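Local coordinates for glutaryl-CoA dehydrogenase (Mycobacterium smegmatis, PDB 3SF6), which belongs to the acyl-CoA dehydrogenase family of flavoproteins and holds dihydroflavine-adenine dinucleotide in a four-chain assembly, at residues A[18-23]-A[306-311]; A[71-76]-A[141-146]; A[118-123]-A[134-139]; A[281-286]-A[355-360]. One frame throughout, in Å; residues are numbered along the deposited sequence. Where two conformers were deposited one is given.

Contact 1 of 4, residues A[18-23]-A[306-311]. With EDO (1,2-ethanediol), chain O.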
loop_
_atom_site.group_PDB
_atom_site.type_symbol
_atom_site.label_atom_id
_atom_site.label_comp_id
_atom_site.label_asym_id
_atom_site.label_seq_id
_atom_site.Cartn_x
_atom_site.Cartn_y
_atom_site.Cartn_z
ATOM N N ARG A 18 19.050 17.375 9.545
ATOM C CA ARG A 18 18.943 18.030 8.235
ATOM C C ARG A 18 17.468 18.143 7.893
ATOM O O ARG A 18 16.747 17.141 7.966
ATOM C CB ARG A 18 19.614 17.189 7.132
ATOM C CG ARG A 18 21.104 17.057 7.242
ATOM C CD ARG A 18 21.651 16.335 6.011
ATOM N NE ARG A 18 21.735 17.201 4.835
ATOM C CZ ARG A 18 22.524 16.945 3.781
ATOM N NH1 ARG A 18 23.268 15.847 3.744
ATOM N NH2 ARG A 18 22.586 17.791 2.773
ATOM N N GLY A 19 16.991 19.327 7.507
ATOM C CA GLY A 19 15.602 19.467 7.008
ATOM C C GLY A 19 15.396 18.740 5.674
ATOM O O GLY A 19 16.375 18.360 5.019
ATOM N N ALA A 20 14.146 18.577 5.243
ATOM C CA ALA A 20 13.868 17.819 4.027
ATOM C C ALA A 20 14.436 18.504 2.788
ATOM O O ALA A 20 15.062 17.860 1.940
ATOM C CB ALA A 20 12.361 17.602 3.830
ATOM N N ASP A 21 14.218 19.808 2.661
ATOM C CA ASP A 21 14.753 20.521 1.481
ATOM C C ASP A 21 16.290 20.428 1.427
ATOM O O ASP A 21 16.856 20.318 0.354
ATOM C CB ASP A 21 14.351 22.003 1.430
ATOM C CG ASP A 21 12.895 22.234 0.993
ATOM O OD1 ASP A 21 12.068 21.316 1.041
ATOM O OD2 ASP A 21 12.575 23.383 0.565
ATOM N N ASP A 22 16.944 20.512 2.578
ATOM C CA ASP A 22 18.397 20.444 2.646
ATOM C C ASP A 22 18.869 19.054 2.242
ATOM O O ASP A 22 19.824 18.916 1.452
ATOM C CB ASP A 22 18.862 20.765 4.061
ATOM C CG ASP A 22 20.357 20.734 4.184
ATOM O OD1 ASP A 22 21.023 21.678 3.697
ATOM O OD2 ASP A 22 20.862 19.783 4.764
ATOM N N LEU A 23 18.173 18.026 2.750
ATOM C CA LEU A 23 18.538 16.650 2.441
ATOM C C LEU A 23 18.344 16.375 0.949
ATOM O O LEU A 23 19.220 15.742 0.317
ATOM C CB LEU A 23 17.745 15.654 3.311
ATOM C CG LEU A 23 18.087 14.187 3.132
ATOM C CD1 LEU A 23 19.492 13.913 3.537
ATOM C CD2 LEU A 23 17.130 13.299 3.995
ATOM N N ASP A 306 9.793 7.824 4.589
ATOM C CA ASP A 306 8.840 7.623 3.503
ATOM C C ASP A 306 8.240 8.945 3.003
ATOM O O ASP A 306 8.129 9.159 1.774
ATOM C CB ASP A 306 7.731 6.669 3.933
ATOM C CG ASP A 306 8.188 5.218 4.122
ATOM O OD1 ASP A 306 9.301 4.828 3.694
ATOM O OD2 ASP A 306 7.337 4.431 4.636
ATOM N N MET A 307 7.825 9.801 3.922
ATOM C CA MET A 307 7.282 11.095 3.554
ATOM C C MET A 307 8.308 11.945 2.829
ATOM O O MET A 307 7.980 12.596 1.838
ATOM C CB MET A 307 6.723 11.836 4.761
ATOM C CG MET A 307 5.508 11.210 5.382
ATOM S SD MET A 307 4.766 12.236 6.693
ATOM C CE MET A 307 6.011 12.119 7.972
ATOM N N THR A 308 9.540 11.964 3.327
ATOM C CA THR A 308 10.585 12.781 2.716
ATOM C C THR A 308 10.877 12.289 1.290
ATOM O O THR A 308 11.060 13.091 0.365
ATOM C CB THR A 308 11.845 12.727 3.556
ATOM O OG1 THR A 308 11.584 13.332 4.831
ATOM C CG2 THR A 308 13.030 13.489 2.901
ATOM N N LEU A 309 10.865 10.974 1.126
ATOM C CA LEU A 309 11.056 10.393 -0.213
ATOM C C LEU A 309 9.973 10.851 -1.160
ATOM O O LEU A 309 10.259 11.211 -2.305
ATOM C CB LEU A 309 11.124 8.856 -0.174
ATOM C CG LEU A 309 12.485 8.207 -0.096
ATOM C CD1 LEU A 309 12.252 6.692 0.011
ATOM C CD2 LEU A 309 13.329 8.564 -1.314
ATOM N N GLU A 310 8.712 10.785 -0.758
ATOM C CA GLU A 310 7.649 11.116 -1.715
ATOM C C GLU A 310 7.618 12.610 -1.970
ATOM O O GLU A 310 7.328 13.037 -3.103
ATOM C CB GLU A 310 6.283 10.576 -1.315
ATOM C CG GLU A 310 6.207 9.045 -1.283
ATOM C CD GLU A 310 6.632 8.376 -2.570
ATOM O OE1 GLU A 310 6.357 8.890 -3.666
ATOM O OE2 GLU A 310 7.288 7.311 -2.510
ATOM N N TYR A 311 7.902 13.415 -0.945
ATOM C CA TYR A 311 8.038 14.858 -1.174
ATOM C C TYR A 311 9.154 15.161 -2.157
ATOM O O TYR A 311 8.981 15.917 -3.138
ATOM C CB TYR A 311 8.242 15.578 0.168
ATOM C CG TYR A 311 8.676 17.005 0.029
ATOM C CD1 TYR A 311 7.807 17.948 -0.508
ATOM C CD2 TYR A 311 9.906 17.420 0.497
ATOM C CE1 TYR A 311 8.211 19.293 -0.641
ATOM C CE2 TYR A 311 10.312 18.746 0.348
ATOM C CZ TYR A 311 9.456 19.662 -0.194
ATOM O OH TYR A 311 9.846 20.989 -0.268
HETATM C C1 EDO O . 10.285 23.769 -1.987
HETATM O O1 EDO O . 10.501 24.100 -0.651
HETATM C C2 EDO O . 11.222 24.625 -2.872
HETATM O O2 EDO O . 10.871 26.009 -2.831
#
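Asp21 OD1 is gripped by one short hydrogen bond, donated by Tyr311 OH at 2.6 Å and meeting its syn lone pair. Asp21 OD2 has its own single bond, from O1 of the 1,2-ethanediol, probably from the crystallisation liquor, at 2.5 Å. Carboxylate and phenol ring lie nearly coplanar, 9° apart, so that OD1 sits at the ring edge. Tyr311 reaches it because its CG is anti to the backbone N (chi1 168°). Beneath this polar tip the contact is apolar: Ala20 CB lies 4.1 Å from Tyr311 CD2, and Leu23 CD2 approaches the methyl Thr308 CG2 at 4.2 Å. Thr308 OG1 is bonded back to Leu304 O in its own helix, leaving CG2 to pack. The diol is also held by Arg38 and Arg274. The short helix 20-24, with Gly19 as its N-cap, thus lies against helix 298-327 of the C-terminal helical domain, with Leu277 of helix 252-286 touching both Ala20 and Thr308.

Contact 2 of 4, residues A[71-76]-A[141-146]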
loop_
_atom_site.group_PDB
_atom_site.type_symbol
_atom_site.label_atom_id
_atom_site.label_comp_id
_atom_site.label_asym_id
_atom_site.label_seq_id
_atom_site.Cartn_x
_atom_site.Cartn_y
_atom_site.Cartn_z
ATOM N N LEU A 71 -3.343 40.385 -3.336
ATOM C CA LEU A 71 -2.515 39.466 -4.111
ATOM C C LEU A 71 -2.198 40.033 -5.502
ATOM O O LEU A 71 -1.070 39.944 -5.980
ATOM C CB LEU A 71 -3.216 38.113 -4.255
ATOM C CG LEU A 71 -3.428 37.368 -2.942
ATOM C CD1 LEU A 71 -4.292 36.099 -3.148
ATOM C CD2 LEU A 71 -2.058 37.048 -2.289
ATOM N N GLY A 72 -3.196 40.651 -6.129
ATOM C CA GLY A 72 -2.993 41.243 -7.450
ATOM C C GLY A 72 -1.985 42.364 -7.418
ATOM O O GLY A 72 -1.110 42.450 -8.286
ATOM N N GLU A 73 -2.119 43.249 -6.420
ATOM C CA GLU A 73 -1.203 44.365 -6.297
ATOM C C GLU A 73 0.212 43.898 -5.967
ATOM O O GLU A 73 1.165 44.583 -6.285
ATOM C CB GLU A 73 -1.777 45.414 -5.349
ATOM C CG GLU A 73 -3.064 46.030 -6.016
ATOM C CD GLU A 73 -3.619 47.262 -5.293
ATOM O OE1 GLU A 73 -3.250 47.523 -4.135
ATOM O OE2 GLU A 73 -4.493 47.926 -5.885
ATOM N N LEU A 74 0.332 42.695 -5.398
ATOM C CA LEU A 74 1.625 42.042 -5.147
ATOM C C LEU A 74 2.182 41.295 -6.360
ATOM O O LEU A 74 3.305 40.740 -6.307
ATOM C CB LEU A 74 1.535 41.093 -3.923
ATOM C CG LEU A 74 1.509 41.833 -2.561
ATOM C CD1 LEU A 74 1.014 40.952 -1.445
ATOM C CD2 LEU A 74 2.891 42.416 -2.216
ATOM N N GLY A 75 1.419 41.236 -7.448
ATOM C CA GLY A 75 1.906 40.617 -8.695
ATOM C C GLY A 75 1.628 39.118 -8.808
ATOM O O GLY A 75 2.148 38.430 -9.716
ATOM N N LEU A 76 0.728 38.642 -7.961
ATOM C CA LEU A 76 0.496 37.196 -7.801
ATOM C C LEU A 76 -0.705 36.636 -8.573
ATOM O O LEU A 76 -1.011 35.449 -8.437
ATOM C CB LEU A 76 0.421 36.838 -6.320
ATOM C CG LEU A 76 1.625 37.254 -5.485
ATOM C CD1 LEU A 76 1.398 36.846 -4.010
ATOM C CD2 LEU A 76 2.966 36.710 -6.031
ATOM N N SER A 141 -4.801 42.954 -11.417
ATOM C CA SER A 141 -4.691 43.748 -10.193
ATOM C C SER A 141 -5.584 43.244 -9.066
ATOM O O SER A 141 -5.519 43.748 -7.964
ATOM C CB SER A 141 -5.045 45.215 -10.465
ATOM O OG SER A 141 -6.443 45.344 -10.743
ATOM N N GLY A 142 -6.468 42.317 -9.369
ATOM C CA GLY A 142 -7.383 41.792 -8.397
ATOM C C GLY A 142 -8.637 42.613 -8.191
ATOM O O GLY A 142 -9.488 42.232 -7.370
ATOM N N HIS A 143 -8.761 43.718 -8.937
ATOM C CA HIS A 143 -9.965 44.524 -8.790
ATOM C C HIS A 143 -11.202 43.925 -9.421
ATOM O O HIS A 143 -12.294 44.268 -8.995
ATOM C CB HIS A 143 -9.715 45.933 -9.256
ATOM C CG HIS A 143 -8.878 46.685 -8.290
ATOM N ND1 HIS A 143 -7.504 46.618 -8.301
ATOM C CD2 HIS A 143 -9.221 47.403 -7.189
ATOM C CE1 HIS A 143 -7.033 47.339 -7.301
ATOM N NE2 HIS A 143 -8.054 47.821 -6.610
ATOM N N ARG A 144 -11.039 42.978 -10.363
ATOM C CA ARG A 144 -12.152 42.193 -10.890
ATOM C C ARG A 144 -11.772 40.717 -10.747
ATOM O O ARG A 144 -10.641 40.312 -11.068
ATOM C CB ARG A 144 -12.433 42.546 -12.344
ATOM C CG ARG A 144 -12.928 43.974 -12.560
ATOM C CD ARG A 144 -14.301 44.212 -11.986
ATOM N NE ARG A 144 -14.741 45.594 -12.193
ATOM C CZ ARG A 144 -14.725 46.529 -11.243
ATOM N NH1 ARG A 144 -14.247 46.264 -10.021
ATOM N NH2 ARG A 144 -15.166 47.767 -11.510
ATOM N N ILE A 145 -12.695 39.944 -10.196
ATOM C CA ILE A 145 -12.476 38.531 -9.915
ATOM C C ILE A 145 -13.186 37.689 -10.975
ATOM O O ILE A 145 -14.333 37.979 -11.349
ATOM C CB ILE A 145 -12.943 38.153 -8.513
ATOM C CG1 ILE A 145 -12.088 38.853 -7.470
ATOM C CG2 ILE A 145 -12.922 36.619 -8.341
ATOM C CD1 ILE A 145 -12.565 38.606 -6.009
ATOM N N GLY A 146 -12.492 36.679 -11.473
ATOM C CA GLY A 146 -13.069 35.722 -12.408
ATOM C C GLY A 146 -13.374 34.356 -11.810
ATOM O O GLY A 146 -12.867 33.967 -10.746
#
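Two Schellman motifs, ending at Gly75 and Gly142, close the helices that meet here, and at the centre of the contact backbone packs on backbone. Gly72 CA lies 3.6 Å from Ser141 O in a CA-H...O contact, and the CA atoms of Gly72 and Ser141 are 4.1 Å apart. A side chain on Gly72 would run into the backbone of Ser141 and Gly142, so glycine permits this approach. At the exposed margin, the extended Glu73 side chain reaches across to the edge of the His143 ring, placing Glu73 OE2 3.0 Å from His143 CE1, with carboxylate and ring planes 46° apart. The negative charge so near the imidazole could raise its proton affinity. Further out, Ser141 OG, which also bonds to Asp138 O, orients the ring by a hydrogen bond to His143 ND1. Gln115 and Asp189 tie the following residues, 144-146, to the rest of the fold as the chain enters strand 146-149. Arg144 folds back on its own segment, its NH1 donating to His143 O at 3.0 Å from above the carbonyl plane.

Contact 3 of 4, residues A[118-123]-A[134-139]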
loop_
_atom_site.group_PDB
_atom_site.type_symbol
_atom_site.label_atom_id
_atom_site.label_comp_id
_atom_site.label_asym_id
_atom_site.label_seq_id
_atom_site.Cartn_x
_atom_site.Cartn_y
_atom_site.Cartn_z
ATOM N N LEU A 118 -7.094 29.747 -15.230
ATOM C CA LEU A 118 -8.372 29.379 -15.799
ATOM C C LEU A 118 -9.052 30.580 -16.446
ATOM O O LEU A 118 -9.153 30.625 -17.680
ATOM C CB LEU A 118 -9.315 28.709 -14.786
ATOM C CG LEU A 118 -8.846 27.325 -14.309
ATOM C CD1 LEU A 118 -9.833 26.739 -13.234
ATOM C CD2 LEU A 118 -8.595 26.361 -15.459
ATOM N N ALA A 119 -9.518 31.531 -15.641
ATOM C CA ALA A 119 -10.324 32.653 -16.172
ATOM C C ALA A 119 -9.491 33.615 -17.022
ATOM O O ALA A 119 -9.773 33.796 -18.231
ATOM C CB ALA A 119 -11.069 33.398 -15.053
ATOM N N MET A 120 -8.392 34.148 -16.477
ATOM C CA MET A 120 -7.530 35.017 -17.300
ATOM C C MET A 120 -6.929 34.283 -18.504
ATOM O O MET A 120 -6.884 34.811 -19.634
ATOM C CB MET A 120 -6.429 35.669 -16.457
ATOM C CG MET A 120 -6.927 36.722 -15.500
ATOM S SD MET A 120 -5.648 37.248 -14.301
ATOM C CE MET A 120 -4.701 38.346 -15.363
ATOM N N TYR A 121 -6.428 33.080 -18.271
ATOM C CA TYR A 121 -5.840 32.289 -19.351
ATOM C C TYR A 121 -6.829 32.111 -20.505
ATOM O O TYR A 121 -6.459 32.256 -21.672
ATOM C CB TYR A 121 -5.383 30.934 -18.850
ATOM C CG TYR A 121 -4.739 30.109 -19.957
ATOM C CD1 TYR A 121 -3.384 30.204 -20.242
ATOM C CD2 TYR A 121 -5.495 29.240 -20.702
ATOM C CE1 TYR A 121 -2.800 29.433 -21.273
ATOM C CE2 TYR A 121 -4.931 28.486 -21.732
ATOM C CZ TYR A 121 -3.607 28.594 -22.009
ATOM O OH TYR A 121 -3.110 27.809 -23.016
ATOM N N ALA A 122 -8.082 31.770 -20.184
ATOM C CA ALA A 122 -9.078 31.569 -21.225
ATOM C C ALA A 122 -9.227 32.819 -22.106
ATOM O O ALA A 122 -9.297 32.731 -23.336
ATOM C CB ALA A 122 -10.455 31.167 -20.627
ATOM N N ILE A 123 -9.334 33.969 -21.458
ATOM C CA ILE A 123 -9.468 35.261 -22.149
ATOM C C ILE A 123 -8.185 35.567 -22.949
ATOM O O ILE A 123 -8.233 35.967 -24.111
ATOM C CB ILE A 123 -9.830 36.371 -21.142
ATOM C CG1 ILE A 123 -11.235 36.133 -20.565
ATOM C CG2 ILE A 123 -9.784 37.745 -21.835
ATOM C CD1 ILE A 123 -11.586 37.042 -19.339
ATOM N N GLN A 134 -10.426 44.790 -22.010
ATOM C CA GLN A 134 -11.445 45.168 -21.030
ATOM C C GLN A 134 -11.183 44.529 -19.664
ATOM O O GLN A 134 -11.321 45.189 -18.642
ATOM C CB GLN A 134 -12.834 44.814 -21.510
ATOM C CG GLN A 134 -13.897 45.054 -20.440
ATOM C CD GLN A 134 -15.329 44.974 -20.944
ATOM O OE1 GLN A 134 -15.592 44.711 -22.131
ATOM N NE2 GLN A 134 -16.278 45.190 -20.023
ATOM N N TRP A 135 -10.821 43.248 -19.670
ATOM C CA TRP A 135 -10.818 42.425 -18.467
ATOM C C TRP A 135 -9.449 42.165 -17.884
ATOM O O TRP A 135 -9.318 42.156 -16.664
ATOM C CB TRP A 135 -11.529 41.081 -18.719
ATOM C CG TRP A 135 -13.029 41.264 -18.812
ATOM C CD1 TRP A 135 -13.790 41.263 -19.934
ATOM C CD2 TRP A 135 -13.918 41.537 -17.721
ATOM N NE1 TRP A 135 -15.106 41.510 -19.615
ATOM C CE2 TRP A 135 -15.211 41.670 -18.260
ATOM C CE3 TRP A 135 -13.745 41.659 -16.340
ATOM C CZ2 TRP A 135 -16.334 41.929 -17.460
ATOM C CZ3 TRP A 135 -14.839 41.930 -15.560
ATOM C CH2 TRP A 135 -16.126 42.082 -16.127
ATOM N N LEU A 136 -8.431 41.907 -18.699
ATOM C CA LEU A 136 -7.200 41.341 -18.118
ATOM C C LEU A 136 -6.449 42.265 -17.150
ATOM O O LEU A 136 -6.020 41.797 -16.075
ATOM C CB LEU A 136 -6.260 40.744 -19.185
ATOM C CG LEU A 136 -6.771 39.536 -19.949
ATOM C CD1 LEU A 136 -5.761 39.096 -21.033
ATOM C CD2 LEU A 136 -7.118 38.387 -18.991
ATOM N N PRO A 137 -6.304 43.568 -17.460
ATOM C CA PRO A 137 -5.532 44.360 -16.470
ATOM C C PRO A 137 -6.212 44.476 -15.106
ATOM O O PRO A 137 -5.551 44.385 -14.076
ATOM C CB PRO A 137 -5.420 45.740 -17.133
ATOM C CG PRO A 137 -5.496 45.407 -18.648
ATOM C CD PRO A 137 -6.513 44.298 -18.723
ATOM N N ASP A 138 -7.535 44.605 -15.081
ATOM C CA ASP A 138 -8.237 44.644 -13.802
ATOM C C ASP A 138 -8.291 43.286 -13.070
ATOM O O ASP A 138 -8.413 43.241 -11.837
ATOM C CB ASP A 138 -9.663 45.127 -13.974
ATOM C CG ASP A 138 -9.769 46.643 -14.199
ATOM O OD1 ASP A 138 -8.778 47.396 -14.028
ATOM O OD2 ASP A 138 -10.896 47.051 -14.534
ATOM N N MET A 139 -8.203 42.203 -13.827
ATOM C CA MET A 139 -8.057 40.876 -13.238
ATOM C C MET A 139 -6.660 40.665 -12.654
ATOM O O MET A 139 -6.486 40.102 -11.569
ATOM C CB MET A 139 -8.425 39.794 -14.269
ATOM C CG MET A 139 -9.917 39.821 -14.611
ATOM S SD MET A 139 -10.351 38.687 -15.917
ATOM C CE MET A 139 -10.646 37.151 -14.959
#
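Both methionines put CG anti to the carbonyl carbon (chi1 -70° in Met120, -68° in Met139) and bend at the thioether, so their chains slide past each other in opposite directions between the two helices. The motif is a helical hairpin of the N-terminal domain: helix 106-126 turns into helix 129-140, and the two segments run roughly antiparallel, 146° between their directions, with axes 10.0 Å apart. The tightest side-chain approach is Met120 CG to Met139 CB, 3.6 Å. On one flank Leu136 CD2 settles over the backbone, 3.6 Å from Met120 O, and also meets Ile123 CG2 at 4.0 Å. Ile123 CD1 touches both Trp135 CB and Met139 SD, oblique to the indole. No hydrogen bond crosses the interface, whose contacts are mainly between apolar side chains. Val190 of strand 190-197 covers Trp135 and Met139, while Leu81 and Cys86 pack on Met120. Beyond the sulfur, the Met139 methyl reaches past Met120 to Ala119, where Met139 CE stands 3.8 Å from Ala119 CB.

Contact 4 of 4, residues A[281-286]-A[355-360]. With FDA (dihydroflavine-adenine dinucleotide), chain B.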
loop_
_atom_site.group_PDB
_atom_site.type_symbol
_atom_site.label_atom_id
_atom_site.label_comp_id
_atom_site.label_asym_id
_atom_site.label_seq_id
_atom_site.Cartn_x
_atom_site.Cartn_y
_atom_site.Cartn_z
ATOM N N LEU A 281 8.337 16.640 11.309
ATOM C CA LEU A 281 9.769 16.589 11.621
ATOM C C LEU A 281 10.089 17.361 12.898
ATOM O O LEU A 281 10.784 16.858 13.806
ATOM C CB LEU A 281 10.641 17.091 10.477
ATOM C CG LEU A 281 10.769 16.145 9.283
ATOM C CD1 LEU A 281 11.260 16.898 8.037
ATOM C CD2 LEU A 281 11.698 14.982 9.652
ATOM N N ALA A 282 9.540 18.567 13.007
ATOM C CA ALA A 282 9.762 19.387 14.197
ATOM C C ALA A 282 9.189 18.736 15.439
ATOM O O ALA A 282 9.836 18.688 16.497
ATOM C CB ALA A 282 9.172 20.798 13.982
ATOM N N TYR A 283 7.987 18.179 15.304
ATOM C CA TYR A 283 7.309 17.539 16.421
ATOM C C TYR A 283 8.071 16.288 16.844
ATOM O O TYR A 283 8.220 15.992 18.033
ATOM C CB TYR A 283 5.883 17.143 16.041
ATOM C CG TYR A 283 5.017 16.857 17.265
ATOM C CD1 TYR A 283 4.559 17.892 18.063
ATOM C CD2 TYR A 283 4.642 15.554 17.603
ATOM C CE1 TYR A 283 3.769 17.638 19.183
ATOM C CE2 TYR A 283 3.861 15.296 18.682
ATOM C CZ TYR A 283 3.421 16.331 19.481
ATOM O OH TYR A 283 2.629 16.063 20.604
ATOM N N ALA A 284 8.579 15.546 15.872
ATOM C CA ALA A 284 9.296 14.283 16.188
ATOM C C ALA A 284 10.575 14.557 16.971
ATOM O O ALA A 284 11.048 13.711 17.721
ATOM C CB ALA A 284 9.638 13.484 14.901
ATOM N N CYS A 285 11.143 15.748 16.793
ATOM C CA CYS A 285 12.344 16.125 17.528
ATOM C C CYS A 285 11.999 16.722 18.921
ATOM O O CYS A 285 12.770 16.542 19.875
ATOM C CB CYS A 285 13.170 17.050 16.653
ATOM S SG CYS A 285 13.833 16.148 15.169
ATOM N N SER A 286 10.843 17.355 19.065
ATOM C CA SER A 286 10.463 18.027 20.306
ATOM C C SER A 286 9.686 17.138 21.272
ATOM O O SER A 286 9.924 17.185 22.496
ATOM C CB SER A 286 9.677 19.327 20.046
ATOM O OG SER A 286 8.426 19.118 19.335
ATOM N N THR A 355 -0.676 11.424 12.139
ATOM C CA THR A 355 -0.497 10.324 13.098
ATOM C C THR A 355 0.695 10.545 14.038
ATOM O O THR A 355 0.669 10.133 15.198
ATOM C CB THR A 355 -0.400 8.942 12.425
ATOM O OG1 THR A 355 0.859 8.807 11.735
ATOM C CG2 THR A 355 -1.550 8.686 11.455
ATOM N N VAL A 356 1.726 11.217 13.532
ATOM C CA VAL A 356 2.936 11.501 14.282
ATOM C C VAL A 356 2.619 12.496 15.407
ATOM O O VAL A 356 3.234 12.441 16.470
ATOM C CB VAL A 356 4.043 12.039 13.349
ATOM C CG1 VAL A 356 5.314 12.501 14.140
ATOM C CG2 VAL A 356 4.474 10.973 12.305
ATOM N N LEU A 357 1.652 13.387 15.166
ATOM C CA LEU A 357 1.269 14.393 16.179
ATOM C C LEU A 357 0.382 13.866 17.280
ATOM O O LEU A 357 0.157 14.566 18.280
ATOM C CB LEU A 357 0.579 15.593 15.532
ATOM C CG LEU A 357 1.268 16.236 14.351
ATOM C CD1 LEU A 357 0.474 17.471 13.837
ATOM C CD2 LEU A 357 2.719 16.539 14.565
ATOM N N GLY A 358 -0.107 12.633 17.145
ATOM C CA GLY A 358 -1.021 12.087 18.154
ATOM C C GLY A 358 -2.232 13.004 18.301
ATOM O O GLY A 358 -2.730 13.562 17.328
ATOM N N ALA A 359 -2.755 13.107 19.507
ATOM C CA ALA A 359 -3.982 13.851 19.742
ATOM C C ALA A 359 -3.790 15.305 19.359
ATOM O O ALA A 359 -4.731 15.930 18.879
ATOM C CB ALA A 359 -4.436 13.774 21.213
ATOM N N SER A 360 -2.600 15.868 19.608
ATOM C CA SER A 360 -2.357 17.282 19.256
ATOM C C SER A 360 -2.679 17.584 17.806
ATOM O O SER A 360 -3.025 18.721 17.466
ATOM C CB SER A 360 -0.921 17.685 19.547
ATOM O OG SER A 360 -0.705 17.735 20.932
HETATM P PA FDA B . 2.124 10.379 22.046
HETATM O O1A FDA B . 2.176 9.254 22.988
HETATM O O2A FDA B . 2.872 11.622 22.299
HETATM O O5B FDA B . 2.614 9.719 20.662
HETATM C C5B FDA B . 2.915 10.565 19.532
HETATM C C4B FDA B . 3.248 9.699 18.322
HETATM O O4B FDA B . 4.463 8.977 18.650
HETATM C C3B FDA B . 2.209 8.646 17.999
HETATM O O3B FDA B . 2.190 8.413 16.572
HETATM C C2B FDA B . 2.748 7.425 18.733
HETATM O O2B FDA B . 2.190 6.205 18.210
HETATM C C1B FDA B . 4.266 7.565 18.561
HETATM N N9A FDA B . 4.998 6.870 19.629
HETATM C C8A FDA B . 4.930 7.138 20.968
HETATM N N7A FDA B . 5.697 6.268 21.641
HETATM C C5A FDA B . 6.248 5.423 20.711
HETATM C C6A FDA B . 7.096 4.325 20.773
HETATM N N6A FDA B . 7.593 3.865 21.947
HETATM N N1A FDA B . 7.445 3.728 19.608
HETATM C C2A FDA B . 6.959 4.141 18.437
HETATM N N3A FDA B . 6.144 5.173 18.333
HETATM C C4A FDA B . 5.773 5.819 19.460
HETATM N N1 FDA B . -7.319 9.918 27.088
HETATM C C2 FDA B . -7.921 9.711 28.292
HETATM O O2 FDA B . -7.212 9.444 29.293
HETATM N N3 FDA B . -9.267 9.768 28.385
HETATM C C4 FDA B . -10.072 10.072 27.359
HETATM O O4 FDA B . -11.321 10.180 27.494
HETATM C C4X FDA B . -9.468 10.267 26.098
HETATM N N5 FDA B . -10.205 10.631 25.025
HETATM C C5X FDA B . -9.587 11.171 23.913
HETATM C C6 FDA B . -10.317 11.848 22.944
HETATM C C7 FDA B . -9.732 12.370 21.808
HETATM C C7M FDA B . -10.562 13.186 20.810
HETATM C C8 FDA B . -8.369 12.174 21.627
HETATM C C8M FDA B . -7.729 12.746 20.356
HETATM C C9 FDA B . -7.615 11.514 22.573
HETATM C C9A FDA B . -8.225 11.000 23.736
HETATM N N10 FDA B . -7.471 10.394 24.747
HETATM C C10 FDA B . -8.082 10.202 26.006
HETATM C "C1'" FDA B . -6.008 10.517 24.745
HETATM C "C2'" FDA B . -5.419 9.373 23.906
HETATM O "O2'" FDA B . -5.444 8.132 24.644
HETATM C "C3'" FDA B . -3.984 9.728 23.551
HETATM O "O3'" FDA B . -4.036 10.733 22.539
HETATM C "C4'" FDA B . -3.189 8.538 23.008
HETATM O "O4'" FDA B . -2.886 7.606 24.064
HETATM C "C5'" FDA B . -1.890 8.962 22.321
HETATM O "O5'" FDA B . -1.116 9.753 23.231
HETATM P P FDA B . -0.535 11.144 22.713
HETATM O O1P FDA B . -1.574 11.844 21.944
HETATM O O2P FDA B . 0.080 11.832 23.869
HETATM O O3P FDA B . 0.607 10.745 21.649
HETATM O O HOH W 1 1.671 13.655 20.804
HETATM O O HOH W 2 1.778 18.114 22.137
#
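Two waters at the edge of the Tyr283 ring join its hydroxyl to the other segment and to the flavin nucleotide. Water 1 lies 2.6 Å from Tyr283 OH and is also within donating range of Leu357 O and of FDA O2A, although acceptors there outnumber its protons. Water 2 spans Tyr283 OH and Ser360 OG, which are themselves 3.7 Å apart. No direct hydrogen bond crosses between the protein segments, so these waters carry the polar part of the contact. The Tyr283 ring is directed at the other segment by a CG anti to the backbone N (chi1 -163°). Near its root Leu357 CD2 presses obliquely, 3.5 Å from Tyr283 CB, and farther along Tyr283 CD2 lies 3.6 Å from Val356 O. The end of helix 332-357 holds the dinucleotide through backbone atoms: Thr355 O accepts from FDA O3B at 2.7 Å, and Ala359 N donates to FDA O1P at 3.0 Å in a nearly straight bond (173°). Between them Gly358, with positive phi, turns the chain, and a side chain there would strike FDA O3P. Arg287 and several residues of the third subunit complete the site, and Trp181 of that subunit packs on Ala359 and Ser360. Helix 252-286 and helix 332-357 are thus brought together at their C-terminal ends, with Thr300, Lys303 and Leu304 of helix 298-327 packing beside them.

The contacts fall into two groups. Contacts 2 and 3, centres 10 Å apart, share the N-terminal domain and touch directly: the loop at 141-146 follows helix 129-140, and Arg144 N is probably hydrogen-bonded to Asp138 O. Contacts 1 and 4, centres 16 Å apart, both involve helices of the C-terminal domain. Contact 1 fastens the N-terminal helix 20-24 to helix 298-327, so its closed loop encloses contact 2, which in turn encloses contact 3; contact 4 crosses contact 1 along the chain. Contacts 3 and 4 stand about 43 Å apart, centre to centre, on opposite sides of the chain's centre. Contact 4 helps form a dinucleotide site shared with the third subunit, linking the C-terminal helices to the assembly.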